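Local coordinates for phosphoribulokinase 1 (Rhodobacter sphaeroides, PDB 1A7J), which phosphorylates D-ribulose 5-phosphate with ATP to give D-ribulose 1,5-bisphosphate and ADP in the Calvin cycle, at residues I7-G12 with R82-Y87; H134-N139 with S200-N205; I163-R168 with T181-R186; P156-E161 with R186-Y191. All coordinates share one frame; numbering follows the deposited sequence.

Contact 1 (I7-G12 with R82-Y87); sequences IISVTG and RVFREY
I7 meets F84 and Y87 where strand 7-11 of the P-loop kinase fold lies against helix 77-90. This strand leads into G12, the first residue of the predicted ATP-binding loop. The short strand and helix segments run roughly antiparallel, at 148°, with axes 10.4 Å apart at closest approach. No hydrogen bond crosses between the segments, and the touching residues are all buried.

The main interaction is CH-pi. I7 CG2 lies over one face of the F84 ring, 4.1 Å from its centroid and 16° off the ring normal. The methyl is offset toward the rim, near CE1 and CZ. I7 directs CG2 away from its own N, and CG1 takes the other branch toward Y87.

The rest is packing. I7 CG1 approaches the Y87 ring obliquely, 3.8 Å from Y87 CD2. I7 CD1 comes close to the backbone carbonyl, 3.2 Å from F84 O. An alanine at I7 would lack all three of these carbons, and the F84 ring would probably lose the methyl packed on one face while a gap opened beside Y87. Helix 77-90 also packs on strands 36-40 and 127-132, through V83, F84 and Y87.

One polar group borders this apolar patch. S9 OG is hydrogen-bonded to G135 O, outside the two segments. S9 OG also lies at the edge of the F84 ring, near its plane, 4.3 Å from F84 CE2.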
# COMPACT_ATOMS: atom_id res chain seq x y z
N ILE A 7 -14.02 1.62 -5.83
CA ILE A 7 -12.85 1.91 -5.02
C ILE A 7 -11.71 0.98 -5.43
O ILE A 7 -11.91 -0.23 -5.49
CB ILE A 7 -13.16 1.69 -3.54
CG1 ILE A 7 -14.57 2.15 -3.23
CG2 ILE A 7 -12.24 2.51 -2.70
CD1 ILE A 7 -15.06 1.68 -1.89
N ILE A 8 -10.57 1.56 -5.80
CA ILE A 8 -9.31 0.85 -6.07
C ILE A 8 -8.39 0.93 -4.85
O ILE A 8 -8.16 2.02 -4.32
CB ILE A 8 -8.56 1.48 -7.26
CG1 ILE A 8 -9.37 1.26 -8.54
CG2 ILE A 8 -7.15 0.87 -7.41
CD1 ILE A 8 -8.88 2.06 -9.68
N SER A 9 -7.76 -0.18 -4.50
CA SER A 9 -7.07 -0.30 -3.22
C SER A 9 -5.72 -0.99 -3.36
O SER A 9 -5.66 -2.20 -3.59
CB SER A 9 -7.95 -1.09 -2.25
OG SER A 9 -7.37 -1.18 -0.96
N VAL A 10 -4.65 -0.21 -3.20
CA VAL A 10 -3.25 -0.68 -3.21
C VAL A 10 -2.74 -0.87 -1.77
O VAL A 10 -2.75 0.07 -0.97
CB VAL A 10 -2.36 0.37 -3.90
CG1 VAL A 10 -0.94 -0.12 -3.99
CG2 VAL A 10 -2.90 0.71 -5.28
N THR A 11 -2.35 -2.08 -1.42
CA THR A 11 -1.90 -2.33 -0.06
C THR A 11 -0.48 -2.89 -0.05
O THR A 11 -0.04 -3.48 -1.03
CB THR A 11 -2.81 -3.29 0.67
OG1 THR A 11 -2.39 -3.42 2.03
CG2 THR A 11 -2.72 -4.64 0.06
N GLY A 12 0.27 -2.56 1.01
CA GLY A 12 1.62 -3.05 1.15
C GLY A 12 2.73 -2.01 1.05
O GLY A 12 3.74 -2.09 1.75
N ARG A 82 -15.74 2.53 7.28
CA ARG A 82 -16.97 3.29 7.16
C ARG A 82 -16.90 4.11 5.91
O ARG A 82 -17.83 4.08 5.12
CB ARG A 82 -17.20 4.19 8.33
N VAL A 83 -15.73 4.69 5.65
CA VAL A 83 -15.55 5.56 4.48
C VAL A 83 -15.59 4.80 3.16
O VAL A 83 -16.16 5.28 2.18
CB VAL A 83 -14.24 6.35 4.56
CG1 VAL A 83 -14.04 7.11 3.29
CG2 VAL A 83 -14.32 7.34 5.69
N PHE A 84 -15.02 3.60 3.14
CA PHE A 84 -15.11 2.75 1.97
C PHE A 84 -16.56 2.35 1.73
O PHE A 84 -17.02 2.39 0.59
CB PHE A 84 -14.26 1.50 2.18
CG PHE A 84 -12.83 1.66 1.76
CD1 PHE A 84 -12.28 2.92 1.57
CD2 PHE A 84 -12.06 0.55 1.44
CE1 PHE A 84 -11.01 3.07 1.03
CE2 PHE A 84 -10.79 0.69 0.92
CZ PHE A 84 -10.26 1.94 0.70
N ARG A 85 -17.27 2.04 2.81
CA ARG A 85 -18.73 1.83 2.81
C ARG A 85 -19.49 3.01 2.20
O ARG A 85 -20.38 2.84 1.37
CB ARG A 85 -19.21 1.62 4.26
CG ARG A 85 -20.24 0.52 4.47
CD ARG A 85 -19.88 -0.33 5.69
NE ARG A 85 -20.73 -0.06 6.86
CZ ARG A 85 -20.31 0.53 7.98
NH1 ARG A 85 -19.20 1.25 7.99
NH2 ARG A 85 -21.09 0.53 9.06
N GLU A 86 -19.11 4.22 2.61
CA GLU A 86 -19.80 5.44 2.21
C GLU A 86 -19.53 5.84 0.77
O GLU A 86 -20.42 6.31 0.08
CB GLU A 86 -19.39 6.59 3.13
CG GLU A 86 -20.50 7.54 3.44
CD GLU A 86 -20.39 8.10 4.83
OE1 GLU A 86 -20.88 7.44 5.78
OE2 GLU A 86 -19.79 9.20 4.96
N TYR A 87 -18.29 5.68 0.32
CA TYR A 87 -17.99 5.95 -1.08
C TYR A 87 -18.84 5.08 -1.99
O TYR A 87 -19.53 5.58 -2.86
CB TYR A 87 -16.53 5.70 -1.38
CG TYR A 87 -16.14 6.30 -2.70
CD1 TYR A 87 -15.83 7.64 -2.79
CD2 TYR A 87 -16.21 5.56 -3.87
CE1 TYR A 87 -15.60 8.24 -4.00
CE2 TYR A 87 -15.99 6.15 -5.10
CZ TYR A 87 -15.68 7.49 -5.16
OH TYR A 87 -15.40 8.10 -6.36

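Contact 2 (H134-N139 with S200-N205)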
# COMPACT_ATOMS: atom_id res chain seq x y z
N HIS A 134 -3.13 -1.07 4.78
CA HIS A 134 -4.37 -1.74 5.20
C HIS A 134 -5.56 -1.60 4.25
O HIS A 134 -6.71 -1.67 4.70
CB HIS A 134 -4.76 -1.29 6.61
CG HIS A 134 -3.82 -1.75 7.70
ND1 HIS A 134 -2.87 -0.92 8.26
CD2 HIS A 134 -3.74 -2.92 8.37
CE1 HIS A 134 -2.25 -1.56 9.24
NE2 HIS A 134 -2.75 -2.77 9.33
N GLY A 135 -5.30 -1.67 2.95
CA GLY A 135 -6.35 -1.65 1.93
C GLY A 135 -7.04 -2.96 1.56
O GLY A 135 -7.86 -3.02 0.65
N ALA A 136 -6.71 -4.02 2.29
CA ALA A 136 -7.37 -5.29 2.09
C ALA A 136 -7.46 -6.04 3.42
O ALA A 136 -7.67 -7.27 3.46
CB ALA A 136 -6.64 -6.09 1.05
N VAL A 137 -7.48 -5.29 4.52
CA VAL A 137 -7.64 -5.93 5.81
C VAL A 137 -8.94 -6.71 5.87
O VAL A 137 -10.02 -6.20 5.58
CB VAL A 137 -7.67 -4.93 6.93
CG1 VAL A 137 -7.83 -5.65 8.22
CG2 VAL A 137 -6.41 -4.15 6.95
N VAL A 138 -8.83 -7.98 6.21
CA VAL A 138 -9.99 -8.69 6.71
C VAL A 138 -9.66 -9.23 8.08
O VAL A 138 -8.62 -9.86 8.28
CB VAL A 138 -10.40 -9.85 5.80
CG1 VAL A 138 -11.81 -10.28 6.12
CG2 VAL A 138 -10.32 -9.44 4.36
N ASN A 139 -10.45 -8.82 9.04
CA ASN A 139 -10.27 -9.30 10.39
C ASN A 139 -11.60 -9.36 11.13
O ASN A 139 -12.65 -9.23 10.53
CB ASN A 139 -9.24 -8.43 11.11
CG ASN A 139 -9.81 -7.18 11.66
OD1 ASN A 139 -9.25 -6.61 12.58
ND2 ASN A 139 -10.83 -6.66 11.03
N SER A 200 -3.42 -12.30 0.26
CA SER A 200 -4.27 -13.34 -0.29
C SER A 200 -5.66 -12.79 -0.56
O SER A 200 -6.53 -13.54 -0.99
CB SER A 200 -4.39 -14.50 0.69
OG SER A 200 -3.14 -14.78 1.29
N GLN A 201 -5.88 -11.53 -0.21
CA GLN A 201 -7.14 -10.85 -0.50
C GLN A 201 -7.08 -10.09 -1.82
O GLN A 201 -8.10 -9.74 -2.39
CB GLN A 201 -7.48 -9.89 0.62
CG GLN A 201 -7.65 -10.55 1.98
CD GLN A 201 -8.59 -11.72 1.93
OE1 GLN A 201 -9.64 -11.68 1.28
NE2 GLN A 201 -8.21 -12.81 2.58
N THR A 202 -5.88 -9.80 -2.29
CA THR A 202 -5.69 -8.90 -3.43
C THR A 202 -5.96 -9.61 -4.76
O THR A 202 -5.97 -10.82 -4.81
CB THR A 202 -4.25 -8.36 -3.41
OG1 THR A 202 -3.34 -9.41 -3.06
CG2 THR A 202 -4.09 -7.28 -2.36
N ASP A 203 -6.24 -8.85 -5.81
CA ASP A 203 -6.46 -9.41 -7.13
C ASP A 203 -5.15 -9.55 -7.89
O ASP A 203 -5.00 -10.45 -8.71
CB ASP A 203 -7.38 -8.51 -7.94
CG ASP A 203 -8.81 -8.52 -7.44
OD1 ASP A 203 -9.55 -9.48 -7.70
OD2 ASP A 203 -9.22 -7.52 -6.83
N ILE A 204 -4.25 -8.59 -7.75
CA ILE A 204 -2.97 -8.66 -8.45
C ILE A 204 -1.88 -8.26 -7.49
O ILE A 204 -1.99 -7.22 -6.86
CB ILE A 204 -2.93 -7.69 -9.64
CG1 ILE A 204 -4.07 -8.01 -10.60
CG2 ILE A 204 -1.62 -7.82 -10.38
CD1 ILE A 204 -3.95 -7.34 -11.94
N ASN A 205 -0.85 -9.09 -7.33
CA ASN A 205 0.29 -8.68 -6.52
C ASN A 205 1.44 -8.30 -7.41
O ASN A 205 1.72 -8.99 -8.36
CB ASN A 205 0.74 -9.80 -5.61
CG ASN A 205 -0.24 -10.11 -4.51
OD1 ASN A 205 -0.90 -9.23 -3.98
ND2 ASN A 205 -0.25 -11.36 -4.08
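Q201 packs its aliphatic part against A136 and V138, joining two loops of the P-loop kinase fold by van der Waals contact alone. No hydrogen bond links the segments. The buried side is at A136. Its CB points at the other loop and lies 3.9 Å from Q201 CB. A136 O comes 3.6 Å from Q201 CG. T202 is also buried and adds a looser touch, with its CG2 4.4 Å from A136 CB. T202 lies near the predicted ATP-binding loop, its side chain about 8 Å from G12.

The other side faces solvent. V138 is exposed and Q201 partly so. V138 CG2 rests against the bend of the glutamine, 3.7 Å from Q201 CG and almost as near CD. The two side chains cross at about a right angle. Q201 is folded at chi2 (-51°), which brings its amide carbon close to the valine methyl. The amide meets no polar partner on the facing loop.

T202 OG1 donates to N205 OD1 at 2.6 Å, tying the loop to the start of strand 204-210. The donor is tilted 26° from the amide plane.

The loop 134-139 follows strand 127-132, and its H134 and V137 pack on L77 of helix 77-90. D203 OD2 accepts a hydrogen bond from K151 N, and OD1 makes a salt bridge to R236. I204 touches both strand 229-235 and helix 268-284.

Contact 3 (I163-R168 with T181-R186). With SO4 (sulfate ion), chain B.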
# COMPACT_ATOMS: atom_id res chain seq x y z
N ILE A 163 15.60 -3.37 4.96
CA ILE A 163 16.56 -2.41 4.43
C ILE A 163 15.84 -1.11 4.20
O ILE A 163 16.38 -0.05 4.48
CB ILE A 163 17.12 -2.87 3.07
CG1 ILE A 163 17.99 -4.11 3.27
CG2 ILE A 163 17.94 -1.74 2.40
CD1 ILE A 163 17.90 -5.15 2.14
N GLN A 164 14.66 -1.18 3.60
CA GLN A 164 13.90 0.03 3.33
C GLN A 164 13.58 0.75 4.63
O GLN A 164 13.62 1.97 4.70
CB GLN A 164 12.60 -0.28 2.56
CG GLN A 164 12.73 -0.10 1.05
CD GLN A 164 11.51 -0.52 0.24
OE1 GLN A 164 10.44 -0.81 0.79
NE2 GLN A 164 11.64 -0.48 -1.08
N LYS A 165 13.41 -0.01 5.70
CA LYS A 165 12.99 0.56 6.97
C LYS A 165 14.18 1.07 7.77
O LYS A 165 14.14 2.16 8.32
CB LYS A 165 12.23 -0.49 7.77
CG LYS A 165 12.08 -0.14 9.21
CD LYS A 165 11.13 1.02 9.38
CE LYS A 165 10.98 1.38 10.85
NZ LYS A 165 10.22 2.67 11.06
N ILE A 166 15.26 0.29 7.78
CA ILE A 166 16.48 0.61 8.53
C ILE A 166 17.03 1.90 7.97
O ILE A 166 17.51 2.75 8.73
CB ILE A 166 17.54 -0.50 8.39
CG1 ILE A 166 17.21 -1.68 9.28
CG2 ILE A 166 18.86 -0.02 8.80
CD1 ILE A 166 17.46 -2.96 8.62
N HIS A 167 16.78 2.14 6.69
CA HIS A 167 17.18 3.39 6.10
C HIS A 167 16.34 4.60 6.50
O HIS A 167 16.89 5.66 6.75
CB HIS A 167 17.29 3.27 4.60
CG HIS A 167 18.65 2.84 4.15
ND1 HIS A 167 19.25 1.69 4.63
CD2 HIS A 167 19.59 3.48 3.41
CE1 HIS A 167 20.51 1.66 4.22
NE2 HIS A 167 20.74 2.73 3.48
N ARG A 168 15.03 4.41 6.70
CA ARG A 168 14.18 5.51 7.18
C ARG A 168 14.53 5.84 8.63
O ARG A 168 14.18 6.92 9.12
CB ARG A 168 12.69 5.15 7.13
CG ARG A 168 12.07 5.02 5.75
CD ARG A 168 10.63 4.46 5.86
NE ARG A 168 10.23 3.64 4.70
CZ ARG A 168 9.36 2.62 4.73
NH1 ARG A 168 8.98 2.09 5.89
NH2 ARG A 168 8.96 2.06 3.59
N THR A 181 17.55 -3.82 15.53
CA THR A 181 17.18 -5.22 15.67
C THR A 181 15.87 -5.34 16.43
O THR A 181 15.00 -6.11 16.06
CB THR A 181 18.27 -6.00 16.40
OG1 THR A 181 18.91 -5.13 17.34
CG2 THR A 181 19.30 -6.55 15.42
N ASP A 182 15.71 -4.49 17.44
CA ASP A 182 14.55 -4.54 18.31
C ASP A 182 13.36 -3.84 17.67
O ASP A 182 12.23 -4.20 17.95
CB ASP A 182 14.87 -3.91 19.67
CG ASP A 182 15.51 -4.89 20.64
OD1 ASP A 182 14.77 -5.63 21.33
OD2 ASP A 182 16.76 -4.96 20.68
N VAL A 183 13.63 -2.88 16.79
CA VAL A 183 12.59 -2.18 16.04
C VAL A 183 12.10 -3.09 14.92
O VAL A 183 10.96 -2.99 14.47
CB VAL A 183 13.12 -0.85 15.42
CG1 VAL A 183 12.53 -0.60 14.06
CG2 VAL A 183 12.74 0.32 16.29
N ILE A 184 13.00 -3.92 14.41
CA ILE A 184 12.69 -4.77 13.28
C ILE A 184 11.91 -6.01 13.75
O ILE A 184 10.81 -6.28 13.24
CB ILE A 184 14.00 -5.12 12.53
CG1 ILE A 184 14.26 -4.08 11.46
CG2 ILE A 184 13.94 -6.47 11.89
CD1 ILE A 184 13.15 -3.95 10.50
N LEU A 185 12.35 -6.61 14.86
CA LEU A 185 11.63 -7.72 15.50
C LEU A 185 10.27 -7.36 16.12
O LEU A 185 9.33 -8.15 16.08
CB LEU A 185 12.52 -8.37 16.57
CG LEU A 185 13.77 -9.11 16.13
CD1 LEU A 185 14.75 -9.08 17.26
CD2 LEU A 185 13.44 -10.51 15.77
N ARG A 186 10.19 -6.22 16.81
CA ARG A 186 8.93 -5.74 17.36
C ARG A 186 7.87 -5.56 16.26
O ARG A 186 6.68 -5.69 16.52
CB ARG A 186 9.17 -4.42 18.11
CG ARG A 186 7.92 -3.74 18.65
CD ARG A 186 8.18 -2.30 19.03
NE ARG A 186 7.71 -1.37 18.00
CZ ARG A 186 8.40 -0.32 17.55
NH1 ARG A 186 9.53 0.05 18.15
NH2 ARG A 186 7.95 0.38 16.52
S SO4 B . 7.04 1.84 13.33
O1 SO4 B . 6.16 1.49 14.41
O2 SO4 B . 6.55 1.27 12.10
O3 SO4 B . 7.07 3.27 13.21
O4 SO4 B . 8.34 1.37 13.60
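K165 lies against V183 and I184 where two consecutive helices of the P-loop kinase fold, 158-168 and 180-195, pack beside the active site. The short helix segments cross at 131°, with axes 10.9 Å apart at closest approach.

The lysine CB points toward helix 180-195. K165 CG, turned away from the backbone N (chi1 164°), passes I184 CD1 at 4.2 Å, the two side chains running in opposite directions. The chain bends at chi2 and is extended beyond it. K165 CE lies 4.1 Å from V183 CG1, where the two side chains cross at about a right angle. NZ ends in a salt bridge with D169, which belongs to the catalytic site with K165. NZ also makes a weak hydrogen bond of 3.4 Å to O4 of a bound sulfate, probably from the crystallisation liquor.

One residue further along the helix, I166 CG1 meets I184 CG1 at 4.4 Å and extends the apolar seam.

R186 reaches the same anion from the other helix. E178 and F67 hold its NH1 and NE. The sulfate sits at the edge of the guanidinium, in its plane, where R186 NH2 bonds O1 weakly at 3.0 Å, with an N-H...O angle of 120°.

Contact 4 (P156-E161 with R186-Y191). With SO4 (sulfate ion), chain B.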
# COMPACT_ATOMS: atom_id res chain seq x y z
N PRO A 156 7.47 -5.61 -1.05
CA PRO A 156 8.84 -6.13 -1.21
C PRO A 156 9.11 -7.43 -0.46
O PRO A 156 8.39 -7.74 0.50
CB PRO A 156 9.70 -5.00 -0.65
CG PRO A 156 8.82 -4.32 0.34
CD PRO A 156 7.45 -4.37 -0.25
N VAL A 157 10.15 -8.17 -0.86
CA VAL A 157 10.51 -9.35 -0.09
C VAL A 157 11.01 -8.88 1.25
O VAL A 157 11.61 -7.82 1.34
CB VAL A 157 11.57 -10.19 -0.78
CG1 VAL A 157 11.00 -10.83 -1.98
CG2 VAL A 157 12.74 -9.36 -1.15
N ILE A 158 10.71 -9.64 2.30
CA ILE A 158 10.91 -9.18 3.67
C ILE A 158 12.27 -8.56 3.87
O ILE A 158 12.36 -7.39 4.19
CB ILE A 158 10.69 -10.33 4.66
CG1 ILE A 158 9.24 -10.82 4.58
CG2 ILE A 158 10.99 -9.85 6.05
CD1 ILE A 158 8.99 -12.09 5.30
N ASN A 159 13.31 -9.26 3.40
CA ASN A 159 14.66 -8.73 3.39
C ASN A 159 14.72 -7.28 2.94
O ASN A 159 15.45 -6.51 3.50
CB ASN A 159 15.55 -9.50 2.43
CG ASN A 159 15.78 -10.89 2.86
OD1 ASN A 159 14.99 -11.77 2.61
ND2 ASN A 159 16.97 -11.14 3.37
N LEU A 160 14.04 -6.94 1.85
CA LEU A 160 14.07 -5.57 1.34
C LEU A 160 13.18 -4.56 2.10
O LEU A 160 13.47 -3.36 2.10
CB LEU A 160 13.71 -5.57 -0.16
CG LEU A 160 13.57 -4.29 -1.00
CD1 LEU A 160 14.91 -3.62 -1.19
CD2 LEU A 160 12.95 -4.64 -2.36
N GLU A 161 12.17 -5.03 2.83
CA GLU A 161 11.36 -4.14 3.66
C GLU A 161 12.22 -3.63 4.80
O GLU A 161 12.33 -2.43 4.97
CB GLU A 161 10.12 -4.86 4.20
CG GLU A 161 8.96 -3.93 4.61
CD GLU A 161 8.97 -3.58 6.10
OE1 GLU A 161 9.18 -4.50 6.94
OE2 GLU A 161 8.80 -2.39 6.44
N ARG A 186 10.19 -6.22 16.81
CA ARG A 186 8.93 -5.74 17.36
C ARG A 186 7.87 -5.56 16.26
O ARG A 186 6.68 -5.69 16.52
CB ARG A 186 9.17 -4.42 18.11
CG ARG A 186 7.92 -3.74 18.65
CD ARG A 186 8.18 -2.30 19.03
NE ARG A 186 7.71 -1.37 18.00
CZ ARG A 186 8.40 -0.32 17.55
NH1 ARG A 186 9.53 0.05 18.15
NH2 ARG A 186 7.95 0.38 16.52
N ARG A 187 8.31 -5.38 15.01
CA ARG A 187 7.38 -5.19 13.89
C ARG A 187 6.96 -6.50 13.26
O ARG A 187 5.88 -6.58 12.69
CB ARG A 187 7.96 -4.22 12.84
CG ARG A 187 7.87 -2.75 13.26
CD ARG A 187 8.29 -1.74 12.20
NE ARG A 187 9.25 -2.32 11.27
CZ ARG A 187 9.14 -2.27 9.94
NH1 ARG A 187 8.32 -1.40 9.37
NH2 ARG A 187 9.95 -2.99 9.18
N MET A 188 7.69 -7.57 13.53
CA MET A 188 7.38 -8.85 12.91
C MET A 188 6.06 -9.42 13.39
O MET A 188 5.34 -10.10 12.65
CB MET A 188 8.50 -9.85 13.18
CG MET A 188 9.75 -9.58 12.39
SD MET A 188 9.44 -9.14 10.65
CE MET A 188 9.07 -10.78 9.95
N HIS A 189 5.65 -8.98 14.57
CA HIS A 189 4.56 -9.62 15.27
C HIS A 189 3.31 -9.22 14.55
O HIS A 189 2.67 -10.07 13.96
CB HIS A 189 4.52 -9.21 16.75
CG HIS A 189 5.63 -9.79 17.58
ND1 HIS A 189 5.56 -11.03 18.16
CD2 HIS A 189 6.89 -9.33 17.83
CE1 HIS A 189 6.72 -11.33 18.73
NE2 HIS A 189 7.54 -10.31 18.54
N ALA A 190 3.14 -7.93 14.34
CA ALA A 190 2.00 -7.42 13.57
C ALA A 190 2.20 -7.51 12.06
O ALA A 190 1.29 -7.22 11.30
CB ALA A 190 1.71 -5.98 13.97
N TYR A 191 3.42 -7.77 11.63
CA TYR A 191 3.68 -7.89 10.22
C TYR A 191 3.11 -9.21 9.80
O TYR A 191 2.19 -9.25 8.99
CB TYR A 191 5.17 -7.82 9.92
CG TYR A 191 5.52 -8.08 8.48
CD1 TYR A 191 5.44 -7.07 7.54
CD2 TYR A 191 5.84 -9.36 8.03
CE1 TYR A 191 5.65 -7.31 6.19
CE2 TYR A 191 6.03 -9.63 6.66
CZ TYR A 191 5.92 -8.59 5.76
OH TYR A 191 6.01 -8.85 4.41
S SO4 B . 7.04 1.84 13.33
O1 SO4 B . 6.16 1.49 14.41
O2 SO4 B . 6.55 1.27 12.10
O3 SO4 B . 7.07 3.27 13.21
O4 SO4 B . 8.34 1.37 13.60
O HOH W 1 6.83 -6.76 3.19
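The E161 side chain leaves on the side away from its own N (chi1 -158°), and a bend at chi2 turns the carboxylate toward R187. The arginine comes from the opposite direction, its chain bending at chi3 (-27°) to present the guanidinium end-on. NH1 and NH2 both bond to E161 OE2. R187 NH2 lies 3.0 Å from E161 OE2, and R187 NH1 lies 3.1 Å from it. OE2 receives both on its syn side and lies in the guanidinium plane. R187 NH2 also makes a shorter but weak bond to E161 OE1, at 2.8 Å. Both good bonds go to OE2, so this is not a two-to-two pair; the two planes are also 36° apart.

The contact joins the start of helix 158-168, just past strand 150-156 of the P-loop kinase core, to helix 180-195. R187 belongs to the catalytic site. R187 CD also passes the sulfate, 3.4 Å from its O4, and the side chain packs on F70 and K165. A leucine in place of R187 would have no guanidinium, and E161 would probably lose its charged mate and be freer to turn.

Apolar packing continues toward the helix start. I158 CG1 approaches the Y191 ring obliquely, 4.0 Å from Y191 CE2. I158 CG2 touches M188 CE at 4.4 Å. Y191 OH lies close to I158 CG1 and is 2.6 Å from a water, which donates to P156 O.

Overall arrangement
From the N terminus, contact 1 closes first, bringing helix 77-90 back against strand 7-11. Contact 2 opens only after that, at the loop following strand 127-132, and closes at the entry to strand 204-210. Contact 4 is nested inside this loop, and contact 3 is nested inside contact 4. Contacts 3 and 4 share R186, helices 158-168 and 180-195, and the sulfate, with centres about 8 Å apart. Contacts 1 and 2 touch through S9 and G135 and through T11 and T202. Contact 1 joins the sheet to a flanking helix; contact 2 joins the loop after strand 127-132 to the run into strand 204-210. Contacts 3 and 4 tie the helix pair together on the catalytic side, across the chain's centre from contact 1.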